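Local structure of chitin oligosaccahride binding protein NagB1 (Paenibacillus sp. FPU-7, 7EHP) at residues H7-D12 and K19-I24; E227-F232 and S247-D252; R315-S320 and S329-V334; G321-M326 and E340-S345; T71-Y76 and Q102-D107. The protein binds chitin oligosaccharides such as N,N'-diacetylchitobiose and N,N',N''-triacetylchitotriose, probably as the extracellular solute-binding component of an ABC transporter. One frame throughout, in Å; residues are numbered along the deposited sequence.

Contact 1: residues H7-D12 and K19-I24; sequences HTQVRD and KMLEDI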
# COMPACT_ATOMS: atom_id res chain seq x y z
N HIS A 7 -8.25 10.43 8.71
CA HIS A 7 -7.04 9.62 8.60
C HIS A 7 -7.41 8.16 8.85
O HIS A 7 -8.50 7.85 9.35
CB HIS A 7 -5.99 10.07 9.61
CG HIS A 7 -6.41 9.80 11.02
ND1 HIS A 7 -6.18 8.59 11.65
CD2 HIS A 7 -7.11 10.55 11.91
CE1 HIS A 7 -6.69 8.62 12.86
NE2 HIS A 7 -7.26 9.80 13.05
N THR A 8 -6.48 7.27 8.55
CA THR A 8 -6.71 5.84 8.73
C THR A 8 -5.82 5.23 9.80
O THR A 8 -5.69 4.00 9.86
CB THR A 8 -6.53 5.09 7.41
OG1 THR A 8 -5.18 5.24 6.97
CG2 THR A 8 -7.45 5.67 6.34
N GLN A 9 -5.18 6.05 10.64
CA GLN A 9 -4.21 5.53 11.61
C GLN A 9 -4.95 5.12 12.89
O GLN A 9 -4.90 5.78 13.92
CB GLN A 9 -3.12 6.56 11.89
CG GLN A 9 -2.34 7.06 10.66
CD GLN A 9 -1.95 5.93 9.71
OE1 GLN A 9 -1.35 4.93 10.12
NE2 GLN A 9 -2.30 6.08 8.43
N VAL A 10 -5.66 4.00 12.80
CA VAL A 10 -6.60 3.64 13.86
C VAL A 10 -6.11 2.50 14.75
O VAL A 10 -6.63 2.34 15.86
CB VAL A 10 -7.99 3.30 13.29
CG1 VAL A 10 -8.57 4.52 12.58
CG2 VAL A 10 -7.91 2.06 12.36
N ARG A 11 -5.14 1.70 14.30
CA ARG A 11 -4.63 0.58 15.08
C ARG A 11 -3.76 1.07 16.23
O ARG A 11 -3.00 2.04 16.08
CB ARG A 11 -3.82 -0.35 14.17
CG ARG A 11 -4.69 -1.36 13.45
CD ARG A 11 -3.88 -2.31 12.57
NE ARG A 11 -2.83 -3.05 13.27
CZ ARG A 11 -1.84 -3.67 12.62
NH1 ARG A 11 -1.79 -3.60 11.29
NH2 ARG A 11 -0.89 -4.34 13.28
N ASP A 12 -3.85 0.38 17.38
CA ASP A 12 -2.95 0.70 18.49
C ASP A 12 -1.49 0.53 18.07
O ASP A 12 -0.62 1.29 18.53
CB ASP A 12 -3.21 -0.20 19.71
CG ASP A 12 -4.60 -0.01 20.30
OD1 ASP A 12 -5.22 1.07 20.18
OD2 ASP A 12 -5.06 -1.00 20.90
N LYS A 19 -0.14 9.82 16.98
CA LYS A 19 0.44 10.85 17.84
C LYS A 19 1.10 11.95 17.01
O LYS A 19 1.01 13.13 17.37
CB LYS A 19 1.45 10.21 18.80
CG LYS A 19 2.13 11.19 19.73
CD LYS A 19 1.12 12.00 20.54
CE LYS A 19 1.77 12.57 21.80
NZ LYS A 19 2.68 13.69 21.44
N MET A 20 1.73 11.59 15.88
CA MET A 20 2.29 12.63 15.00
C MET A 20 1.18 13.48 14.41
O MET A 20 1.29 14.71 14.35
CB MET A 20 3.15 12.00 13.90
CG MET A 20 4.05 13.00 13.16
SD MET A 20 5.17 12.31 11.90
CE MET A 20 4.17 12.47 10.42
N LEU A 21 0.07 12.84 13.98
CA LEU A 21 -1.07 13.61 13.50
C LEU A 21 -1.60 14.56 14.57
O LEU A 21 -1.96 15.70 14.27
CB LEU A 21 -2.19 12.67 13.03
CG LEU A 21 -1.99 12.12 11.62
CD1 LEU A 21 -2.90 10.91 11.35
CD2 LEU A 21 -2.22 13.20 10.56
N GLU A 22 -1.65 14.11 15.83
CA GLU A 22 -2.11 14.97 16.91
C GLU A 22 -1.15 16.13 17.15
O GLU A 22 -1.59 17.24 17.50
CB GLU A 22 -2.29 14.15 18.19
CG GLU A 22 -3.43 13.13 18.10
CD GLU A 22 -3.39 12.09 19.20
OE1 GLU A 22 -2.53 12.20 20.10
OE2 GLU A 22 -4.23 11.15 19.15
N ASP A 23 0.16 15.89 17.03
CA ASP A 23 1.12 16.99 17.13
C ASP A 23 0.89 18.00 16.01
O ASP A 23 0.85 19.21 16.25
CB ASP A 23 2.56 16.47 17.08
CG ASP A 23 2.95 15.71 18.34
OD1 ASP A 23 2.13 15.65 19.27
OD2 ASP A 23 4.08 15.17 18.39
N ILE A 24 0.72 17.50 14.78
CA ILE A 24 0.44 18.38 13.65
C ILE A 24 -0.84 19.18 13.92
O ILE A 24 -0.91 20.38 13.64
CB ILE A 24 0.38 17.57 12.34
CG1 ILE A 24 1.77 17.04 11.96
CG2 ILE A 24 -0.18 18.43 11.20
CD1 ILE A 24 1.81 16.02 10.79
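Leu21 CD1 touches both His7 and Gln9, the one atom of 19-24 to do so, and the contact between them is wholly apolar. The methyl sits 3.6 Å from His7 CB and almost as near to His7 CG, so it bears on the root of the imidazole; the two side chains cross obliquely. With chi1 at 67°, His7 holds its ring wedged between its own backbone N and carbonyl carbon. On Gln9 the same methyl finds CG, 4.0 Å away, and here the side chains cross at about a right angle. Gln9 bends at chi2 (-44°), which curls the amide back from a straight course.

This is a strand-loop-helix unit of the solute-binding fold: strand 3-7 lies in parallel beta-sheet beside 37-41 and 64-68, and its exit loop lines the sugar site. Gln9 belongs to that pocket, its side chain about 4 Å from a bound N-acetylglucosamine.

No polar bond crosses between the two segments. Within the loop, Gln9 N donates to His7 ND1 at 2.9 Å, bent to 143°, with the nitrogen nearly in the ring plane. ND1 thus acts as acceptor, and the bond braces the ring against an inverse gamma turn centred on Gln9.

Contact 2: residues E227-F232 and S247-D252; sequences EQQYAF and SAALVD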
# COMPACT_ATOMS: atom_id res chain seq x y z
N GLU A 227 -3.38 -9.70 11.77
CA GLU A 227 -3.01 -11.02 12.26
C GLU A 227 -1.82 -11.61 11.50
O GLU A 227 -1.02 -12.35 12.08
CB GLU A 227 -4.23 -11.95 12.19
CG GLU A 227 -5.30 -11.49 13.18
CD GLU A 227 -6.45 -12.46 13.36
OE1 GLU A 227 -6.23 -13.54 13.95
OE2 GLU A 227 -7.58 -12.12 12.94
N GLN A 228 -1.66 -11.29 10.22
CA GLN A 228 -0.46 -11.74 9.53
C GLN A 228 0.79 -11.07 10.11
O GLN A 228 1.85 -11.70 10.19
CB GLN A 228 -0.59 -11.50 8.03
CG GLN A 228 -0.28 -10.11 7.50
CD GLN A 228 -0.06 -10.14 5.99
OE1 GLN A 228 -0.68 -10.94 5.29
NE2 GLN A 228 0.81 -9.25 5.49
N GLN A 229 0.65 -9.83 10.57
CA GLN A 229 1.78 -9.15 11.18
C GLN A 229 2.06 -9.71 12.57
O GLN A 229 3.23 -9.82 12.97
CB GLN A 229 1.51 -7.65 11.22
CG GLN A 229 1.43 -7.06 9.80
CD GLN A 229 1.01 -5.60 9.75
OE1 GLN A 229 0.66 -5.00 10.76
NE2 GLN A 229 1.06 -5.02 8.56
N TYR A 230 1.02 -10.09 13.31
CA TYR A 230 1.26 -10.79 14.56
C TYR A 230 2.07 -12.05 14.31
O TYR A 230 3.11 -12.27 14.95
CB TYR A 230 -0.06 -11.15 15.25
CG TYR A 230 -1.03 -10.03 15.57
CD1 TYR A 230 -0.61 -8.71 15.75
CD2 TYR A 230 -2.38 -10.32 15.72
CE1 TYR A 230 -1.56 -7.70 16.07
CE2 TYR A 230 -3.32 -9.33 16.02
CZ TYR A 230 -2.91 -8.03 16.19
OH TYR A 230 -3.88 -7.11 16.49
N ALA A 231 1.62 -12.90 13.37
CA ALA A 231 2.26 -14.19 13.15
C ALA A 231 3.73 -14.01 12.81
O ALA A 231 4.59 -14.70 13.37
CB ALA A 231 1.55 -14.97 12.04
N PHE A 232 4.03 -13.07 11.92
CA PHE A 232 5.42 -12.83 11.55
C PHE A 232 6.23 -12.29 12.72
O PHE A 232 7.33 -12.77 13.01
CB PHE A 232 5.49 -11.88 10.36
CG PHE A 232 6.89 -11.61 9.91
CD1 PHE A 232 7.65 -12.64 9.34
CD2 PHE A 232 7.46 -10.35 10.06
CE1 PHE A 232 8.95 -12.41 8.92
CE2 PHE A 232 8.76 -10.11 9.66
CZ PHE A 232 9.51 -11.15 9.08
N SER A 247 6.27 -2.01 8.83
CA SER A 247 7.28 -1.91 9.87
C SER A 247 6.81 -1.04 11.04
O SER A 247 7.33 -1.19 12.15
CB SER A 247 8.57 -1.36 9.28
OG SER A 247 8.39 0.00 8.92
N ALA A 248 5.82 -0.16 10.83
CA ALA A 248 5.25 0.59 11.94
C ALA A 248 4.64 -0.32 13.00
O ALA A 248 4.37 0.16 14.12
CB ALA A 248 4.19 1.57 11.42
N ALA A 249 4.45 -1.60 12.68
CA ALA A 249 3.84 -2.57 13.59
C ALA A 249 4.73 -3.78 13.87
O ALA A 249 4.23 -4.79 14.38
CB ALA A 249 2.49 -3.04 13.02
N LEU A 250 6.03 -3.70 13.59
CA LEU A 250 6.84 -4.90 13.51
C LEU A 250 7.95 -5.00 14.53
O LEU A 250 8.13 -6.07 15.13
CB LEU A 250 7.45 -5.03 12.10
CG LEU A 250 6.52 -5.63 11.05
CD1 LEU A 250 7.31 -5.87 9.80
CD2 LEU A 250 5.88 -6.92 11.53
N VAL A 251 8.75 -3.94 14.75
CA VAL A 251 10.11 -4.16 15.22
C VAL A 251 10.52 -3.29 16.42
O VAL A 251 11.57 -2.63 16.41
CB VAL A 251 11.08 -4.00 14.02
CG1 VAL A 251 10.99 -2.59 13.39
CG2 VAL A 251 12.48 -4.38 14.38
N ASP A 252 9.73 -3.31 17.49
CA ASP A 252 10.17 -2.57 18.68
C ASP A 252 9.48 -3.09 19.94
O ASP A 252 8.38 -3.64 19.88
CB ASP A 252 9.93 -1.07 18.54
CG ASP A 252 10.87 -0.24 19.42
OD1 ASP A 252 11.77 -0.83 20.05
OD2 ASP A 252 10.69 1.00 19.48
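Gln229, Phe232 and Leu250 set the shape of this buried contact. Gln229 starts out beside its backbone N and then runs straight (chi2 174°), so the amide is carried well clear of helix 225-233. Its OE1 ends 3.5 Å from Ala249 CB, a polar atom resting against a methyl rather than bonding to it. The amide has its real partners elsewhere: OE1 takes a hydrogen bond from Arg11 NH1, and NE2 bonds Asp242 OD2. Held at both ends, the group has little freedom to flip or rotate.

One turn further along the helix, Phe232 swings CG opposite its backbone N (chi1 -179°), which sends the ring out toward the loop. Leu250 leaves its backbone at an angle to the helix, but chi1 of -82° and an extended chi2 bring CD2 back to it. That methyl meets the ring at its edge, close to the ring plane, 4.1 Å from Phe232 CD2, and the side chains cross at about a right angle. The same Leu250 CD2 also lies 4.4 Å from Gln229 CB, so it fits between two residues spaced three apart on one helical face.

The loop is tied back to the helix end by Arg233 NH1, which bonds Ala249 O. Strand 237-243 adjoins both segments: its Met240 touches Gln229, Phe232 and Leu250 alike, while Phe123 of strand 109-125 packs against both Phe232 and Leu250.

Contact 3: residues R315-S320 and S329-V334; sequences RQLKES and SDLSGV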
# COMPACT_ATOMS: atom_id res chain seq x y z
N ARG A 315 10.86 12.14 11.08
CA ARG A 315 10.28 11.59 12.29
C ARG A 315 9.59 10.25 12.01
O ARG A 315 9.83 9.25 12.71
CB ARG A 315 9.30 12.60 12.90
CG ARG A 315 8.50 12.06 14.07
CD ARG A 315 7.81 13.17 14.85
NE ARG A 315 6.85 12.63 15.82
CZ ARG A 315 6.00 13.37 16.53
NH1 ARG A 315 6.00 14.69 16.39
NH2 ARG A 315 5.15 12.79 17.38
N GLN A 316 8.74 10.21 10.99
CA GLN A 316 8.00 8.98 10.72
C GLN A 316 8.93 7.90 10.19
O GLN A 316 8.66 6.71 10.37
CB GLN A 316 6.86 9.25 9.74
CG GLN A 316 7.34 9.68 8.36
CD GLN A 316 6.22 9.77 7.36
OE1 GLN A 316 5.06 9.95 7.74
NE2 GLN A 316 6.56 9.64 6.07
N LEU A 317 10.04 8.29 9.57
CA LEU A 317 11.04 7.30 9.16
C LEU A 317 11.72 6.69 10.38
O LEU A 317 11.82 5.46 10.50
CB LEU A 317 12.07 7.94 8.23
CG LEU A 317 13.26 7.03 7.90
CD1 LEU A 317 12.76 5.79 7.13
CD2 LEU A 317 14.32 7.76 7.09
N LYS A 318 12.18 7.55 11.29
CA LYS A 318 12.91 7.11 12.48
C LYS A 318 12.00 6.36 13.44
O LYS A 318 12.39 5.33 13.99
CB LYS A 318 13.51 8.34 13.17
CG LYS A 318 14.39 8.09 14.39
CD LYS A 318 14.62 9.40 15.14
CE LYS A 318 15.64 9.28 16.26
NZ LYS A 318 15.81 10.60 16.96
N GLU A 319 10.77 6.85 13.63
CA GLU A 319 9.86 6.29 14.62
C GLU A 319 9.18 5.01 14.14
O GLU A 319 8.88 4.13 14.95
CB GLU A 319 8.78 7.31 14.96
CG GLU A 319 9.21 8.37 15.94
CD GLU A 319 8.08 9.28 16.31
OE1 GLU A 319 8.31 10.19 17.14
OE2 GLU A 319 6.96 9.09 15.76
N SER A 320 8.91 4.91 12.85
CA SER A 320 7.99 3.91 12.38
C SER A 320 8.41 3.26 11.08
O SER A 320 7.70 2.38 10.60
CB SER A 320 6.59 4.53 12.22
OG SER A 320 5.98 4.83 13.48
N SER A 329 17.66 15.62 3.38
CA SER A 329 19.05 16.06 3.49
C SER A 329 19.93 14.98 4.12
O SER A 329 21.05 14.74 3.64
CB SER A 329 19.16 17.35 4.32
OG SER A 329 18.61 18.48 3.65
N ASP A 330 19.44 14.33 5.17
CA ASP A 330 20.26 13.45 6.00
C ASP A 330 19.86 11.99 5.85
O ASP A 330 20.65 11.18 5.36
CB ASP A 330 20.17 13.91 7.46
CG ASP A 330 21.25 13.32 8.34
OD1 ASP A 330 21.67 12.18 8.10
OD2 ASP A 330 21.70 14.03 9.27
N LEU A 331 18.64 11.62 6.27
CA LEU A 331 18.07 10.28 6.06
C LEU A 331 18.96 9.15 6.60
O LEU A 331 18.70 7.97 6.35
CB LEU A 331 17.76 10.09 4.57
CG LEU A 331 17.15 8.80 3.97
CD1 LEU A 331 16.04 9.11 2.97
CD2 LEU A 331 18.22 7.95 3.29
N SER A 332 19.98 9.49 7.38
CA SER A 332 20.97 8.50 7.82
C SER A 332 20.63 7.95 9.20
O SER A 332 20.03 8.63 10.04
CB SER A 332 22.37 9.11 7.84
OG SER A 332 22.36 10.35 8.52
N GLY A 333 21.05 6.70 9.43
CA GLY A 333 20.90 6.05 10.72
C GLY A 333 19.54 5.42 10.92
O GLY A 333 18.64 6.07 11.48
N VAL A 334 19.36 4.17 10.48
CA VAL A 334 18.07 3.49 10.51
C VAL A 334 18.28 1.98 10.61
O VAL A 334 19.37 1.45 10.35
CB VAL A 334 17.21 3.79 9.27
CG1 VAL A 334 16.62 5.21 9.33
CG2 VAL A 334 18.02 3.56 8.00
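Leu317 stands across Val334 at about a right angle, the main join between the last turns of helix 310-320 and the loop that leads from strand 323-324 into helix 336-344. The topology is a helix-strand-loop-helix run in which the loop folds back on the first helix. Leu317 turns CG opposite its backbone N (chi1 172°), pointing the isobutyl group at the loop. Val334 presents CG1 alone, which lies 4.1 Å from Leu317 CG and equally close to Leu317 CD2. One methyl therefore rests on the branch point and one arm of the leucine.

The other neighbour is looser. Leu331 brings CG to 4.3 Å from Leu317 CD2, touching the same arm as the valine. Leu331 itself has a positive phi, the left-handed helical region, and is poorly ordered, so its hold on Leu317 is probably soft. Leu317 is buried, whereas Leu331 is exposed and Val334 partly so; the loop thus lays a thin apolar cover over one leucine, with no hydrogen bond joining it to 315-320.

Away from the loop, the helix carries its own salt bridge one turn apart: Arg315 NE meets Glu319 OE1 at 3.1 Å through a bent, weak hydrogen bond, and Glu319 OE2 lies in the guanidinium plane at its edge.

Contact 4: residues G321-M326 and E340-S345; sequences GILPAM and EMIQAS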
# COMPACT_ATOMS: atom_id res chain seq x y z
N GLY A 321 9.54 3.66 10.49
CA GLY A 321 10.06 3.02 9.30
C GLY A 321 9.43 3.46 8.00
O GLY A 321 9.72 2.88 6.94
N ILE A 322 8.57 4.47 8.03
CA ILE A 322 7.89 4.89 6.80
C ILE A 322 8.85 5.64 5.90
O ILE A 322 9.43 6.67 6.29
CB ILE A 322 6.62 5.70 7.12
CG1 ILE A 322 5.56 4.77 7.74
CG2 ILE A 322 6.06 6.33 5.87
CD1 ILE A 322 5.62 4.65 9.14
N LEU A 323 9.00 5.15 4.67
CA LEU A 323 9.96 5.70 3.73
C LEU A 323 9.48 7.06 3.20
O LEU A 323 8.30 7.23 2.87
CB LEU A 323 10.18 4.72 2.58
CG LEU A 323 10.59 3.33 3.08
CD1 LEU A 323 10.66 2.33 1.93
CD2 LEU A 323 11.91 3.37 3.84
N PRO A 324 10.38 8.03 3.06
CA PRO A 324 9.96 9.39 2.74
C PRO A 324 9.43 9.51 1.33
O PRO A 324 9.93 8.88 0.40
CB PRO A 324 11.25 10.20 2.91
CG PRO A 324 12.33 9.22 2.62
CD PRO A 324 11.84 7.95 3.28
N ALA A 325 8.41 10.35 1.17
CA ALA A 325 7.96 10.73 -0.15
C ALA A 325 8.69 11.95 -0.69
O ALA A 325 8.62 12.20 -1.91
CB ALA A 325 6.45 10.99 -0.15
N MET A 326 9.40 12.71 0.15
CA MET A 326 10.10 13.92 -0.30
C MET A 326 11.62 13.72 -0.28
O MET A 326 12.14 12.73 0.25
CB MET A 326 9.71 15.14 0.55
CG MET A 326 8.23 15.22 0.94
SD MET A 326 7.78 16.47 2.17
CE MET A 326 7.79 17.96 1.21
N GLU A 340 17.58 -2.42 3.77
CA GLU A 340 17.24 -3.50 2.85
C GLU A 340 16.06 -3.12 1.97
O GLU A 340 16.00 -3.52 0.80
CB GLU A 340 16.97 -4.78 3.65
CG GLU A 340 18.24 -5.38 4.24
CD GLU A 340 17.99 -6.65 5.05
OE1 GLU A 340 16.95 -7.30 4.85
OE2 GLU A 340 18.86 -7.00 5.88
N MET A 341 15.11 -2.33 2.49
CA MET A 341 14.01 -1.84 1.66
C MET A 341 14.46 -0.77 0.67
O MET A 341 14.01 -0.76 -0.48
CB MET A 341 12.90 -1.29 2.54
CG MET A 341 12.06 -2.32 3.20
SD MET A 341 11.02 -1.50 4.41
CE MET A 341 9.85 -2.75 4.58
N ILE A 342 15.30 0.18 1.11
CA ILE A 342 15.83 1.19 0.19
C ILE A 342 16.69 0.52 -0.87
O ILE A 342 16.61 0.84 -2.07
CB ILE A 342 16.61 2.26 0.96
CG1 ILE A 342 15.65 3.14 1.76
CG2 ILE A 342 17.43 3.12 0.00
CD1 ILE A 342 14.54 3.73 0.90
N GLN A 343 17.52 -0.42 -0.44
CA GLN A 343 18.26 -1.30 -1.34
C GLN A 343 17.34 -1.93 -2.38
O GLN A 343 17.56 -1.79 -3.59
CB GLN A 343 18.96 -2.35 -0.48
CG GLN A 343 19.79 -3.41 -1.15
CD GLN A 343 20.31 -4.43 -0.13
OE1 GLN A 343 20.01 -4.34 1.07
NE2 GLN A 343 21.10 -5.39 -0.59
N ALA A 344 16.28 -2.61 -1.92
CA ALA A 344 15.39 -3.29 -2.85
C ALA A 344 14.58 -2.33 -3.71
O ALA A 344 14.05 -2.75 -4.74
CB ALA A 344 14.43 -4.22 -2.09
N SER A 345 14.47 -1.06 -3.32
CA SER A 345 13.72 -0.09 -4.10
C SER A 345 14.52 0.46 -5.27
O SER A 345 13.96 1.21 -6.08
CB SER A 345 13.28 1.09 -3.23
OG SER A 345 14.27 2.09 -3.22
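Ile342 O is gripped twice by one residue: Ser345 OG donates to it at 2.9 Å, and Ser345 N adds a weak bond at 3.1 Å. The hydroxyl approaches with a C=O...donor angle of 123°, tilted 19° from the carbonyl plane. These bonds lie at the C-terminal end of helix 336-344, which packs against the short strand 323-324. That strand pairs antiparallel with 109-125 in the long mixed sheet, so the motif is a helix laid on an edge of the beta-sheet, entered after the chain leaves helix 310-320 at Gly321, which has a positive phi.

Across the contact everything is apolar and centres on Leu323. Its two methyls divide the work between neighbouring helical residues. CD2 lies 4.0 Å from Ile342 CD1, and there the side chains slide past each other in opposite directions. Ile342 sets off at an angle to the strand, but its CG1 branch bends at chi2 (-53°) and delivers CD1 to the leucine.

Met341 turns its side chain onward to Phe123 and Phe264, both on strands of the sheet, and offers Leu323 only the start of its chain: Leu323 CD1 sits 4.3 Å from Met341 CB.

Contact 5: residues T71-Y76 and Q102-D107; sequences TDTAKY and QEFTVD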
# COMPACT_ATOMS: atom_id res chain seq x y z
N THR A 71 -6.60 6.06 -9.76
CA THR A 71 -8.03 5.94 -10.02
C THR A 71 -8.89 6.79 -9.10
O THR A 71 -9.83 7.46 -9.54
CB THR A 71 -8.43 4.46 -9.91
OG1 THR A 71 -7.86 3.75 -11.00
CG2 THR A 71 -9.93 4.31 -9.94
N ASP A 72 -8.61 6.74 -7.79
CA ASP A 72 -9.45 7.46 -6.84
C ASP A 72 -9.34 8.97 -7.05
O ASP A 72 -10.36 9.67 -7.15
CB ASP A 72 -9.05 7.12 -5.41
CG ASP A 72 -9.46 5.72 -4.99
OD1 ASP A 72 -10.26 5.06 -5.70
OD2 ASP A 72 -8.96 5.28 -3.92
N THR A 73 -8.11 9.49 -7.11
CA THR A 73 -7.92 10.93 -7.32
C THR A 73 -8.53 11.38 -8.64
O THR A 73 -9.24 12.38 -8.69
CB THR A 73 -6.43 11.27 -7.27
OG1 THR A 73 -5.94 11.13 -5.92
CG2 THR A 73 -6.18 12.71 -7.74
N ALA A 74 -8.27 10.62 -9.72
CA ALA A 74 -8.82 10.95 -11.03
C ALA A 74 -10.34 11.04 -10.99
O ALA A 74 -10.93 11.92 -11.63
CB ALA A 74 -8.37 9.91 -12.06
N LYS A 75 -10.98 10.14 -10.24
CA LYS A 75 -12.44 10.16 -10.13
C LYS A 75 -12.92 11.41 -9.41
O LYS A 75 -13.95 12.00 -9.79
CB LYS A 75 -12.92 8.90 -9.41
CG LYS A 75 -14.43 8.79 -9.26
CD LYS A 75 -14.79 7.61 -8.35
CE LYS A 75 -16.27 7.25 -8.41
NZ LYS A 75 -16.58 6.10 -7.51
N TYR A 76 -12.23 11.82 -8.34
CA TYR A 76 -12.73 12.94 -7.57
C TYR A 76 -12.34 14.27 -8.21
O TYR A 76 -13.10 15.25 -8.10
CB TYR A 76 -12.24 12.86 -6.12
CG TYR A 76 -12.55 11.54 -5.45
CD1 TYR A 76 -13.72 10.84 -5.73
CD2 TYR A 76 -11.65 10.98 -4.54
CE1 TYR A 76 -14.00 9.62 -5.11
CE2 TYR A 76 -11.91 9.76 -3.93
CZ TYR A 76 -13.09 9.09 -4.21
OH TYR A 76 -13.33 7.88 -3.58
N GLN A 102 3.09 11.97 -9.75
CA GLN A 102 2.37 11.57 -10.96
C GLN A 102 1.00 10.98 -10.65
O GLN A 102 0.03 11.24 -11.38
CB GLN A 102 3.22 10.57 -11.76
CG GLN A 102 4.40 11.21 -12.51
CD GLN A 102 5.46 10.19 -12.93
OE1 GLN A 102 5.14 9.03 -13.26
NE2 GLN A 102 6.72 10.61 -12.93
N GLU A 103 0.89 10.17 -9.59
CA GLU A 103 -0.42 9.61 -9.22
C GLU A 103 -1.42 10.70 -8.84
O GLU A 103 -2.63 10.47 -8.91
CB GLU A 103 -0.27 8.62 -8.06
CG GLU A 103 0.52 7.36 -8.41
CD GLU A 103 0.08 6.13 -7.62
OE1 GLU A 103 -1.09 6.08 -7.18
OE2 GLU A 103 0.90 5.20 -7.44
N PHE A 104 -0.94 11.88 -8.44
CA PHE A 104 -1.82 12.96 -8.03
C PHE A 104 -1.92 14.07 -9.07
O PHE A 104 -2.61 15.07 -8.82
CB PHE A 104 -1.34 13.53 -6.69
CG PHE A 104 -1.45 12.54 -5.55
CD1 PHE A 104 -2.64 12.39 -4.85
CD2 PHE A 104 -0.37 11.74 -5.20
CE1 PHE A 104 -2.76 11.48 -3.82
CE2 PHE A 104 -0.47 10.85 -4.17
CZ PHE A 104 -1.67 10.71 -3.47
N THR A 105 -1.28 13.92 -10.22
CA THR A 105 -1.30 14.92 -11.29
C THR A 105 -2.33 14.53 -12.35
O THR A 105 -2.25 13.44 -12.92
CB THR A 105 0.08 15.07 -11.93
OG1 THR A 105 1.07 15.24 -10.90
CG2 THR A 105 0.11 16.28 -12.85
N VAL A 106 -3.28 15.43 -12.61
CA VAL A 106 -4.27 15.28 -13.67
C VAL A 106 -4.15 16.49 -14.59
O VAL A 106 -4.38 17.63 -14.15
CB VAL A 106 -5.71 15.15 -13.12
CG1 VAL A 106 -6.71 14.96 -14.24
CG2 VAL A 106 -5.81 13.99 -12.12
N ASP A 107 -3.78 16.25 -15.84
CA ASP A 107 -3.57 17.31 -16.83
C ASP A 107 -2.65 18.39 -16.28
O ASP A 107 -2.99 19.58 -16.22
CB ASP A 107 -4.90 17.92 -17.28
CG ASP A 107 -5.86 16.89 -17.82
OD1 ASP A 107 -5.43 16.01 -18.60
OD2 ASP A 107 -7.06 16.96 -17.46
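Thr73, Val106 and Phe104 carry most of this contact between the first turns of helix 71-78 and the 102-107 segment. Thr73 gives up the largest area. Its OG1 lies 3.7 Å from Phe104 CD1 and about as far from CE1, coming obliquely upon that flank of the ring, and the two side chains cross at about a right angle. Thr73 CB also looks onto Glu103 O, 4.2 Å away. With chi1 at -71°, OG1 lies beside the threonine's own backbone N, and from there the hydroxyl donates to Phe68 O.

Phe104 starts away from the helix, yet its ring comes back to Thr73, and Leu67 of strand 64-68 and Pro114 also touch it. Val106 points directly at the helix and sets CG2 4.4 Å from Ala74 CA, a spacing that leaves only loose van der Waals contact. It sits on strand 105-106, the short arm of a beta-hairpin with 109-125, where it also packs on Tyr111.

A backbone hydrogen bond joins Glu103 to Gly70, just before the helix, but none links the two segments themselves. Because the threonine hydroxyl is satisfied by Phe68 O, it can probably lie against the ring at little polar cost, and the side chains here meet by shape.

In the fold
Contacts 1, 2 and 4 are buried, while contacts 3 and 5 reach the surface, and contact 3 includes poorly ordered loop residues. Contacts 3 and 4 are the nearest pair, centres about 10 Å apart: helix 310-320 leads through a turn at Gly321 into strand 323-324, and Leu317 packs on Leu323. Contact 3 also meets contact 1 through a salt bridge from Asp23 OD2 to Arg315 NH2. Contact 5 touches none of the others, though it shares the mixed sheet with contact 4. All five interfaces are mostly apolar; polar bonds join contact 1 to 2 and 3, contact 2 to 3 and contact 3 to 4, whereas 2 and 4 meet by packing. Contact 1 comes closest to the sugar.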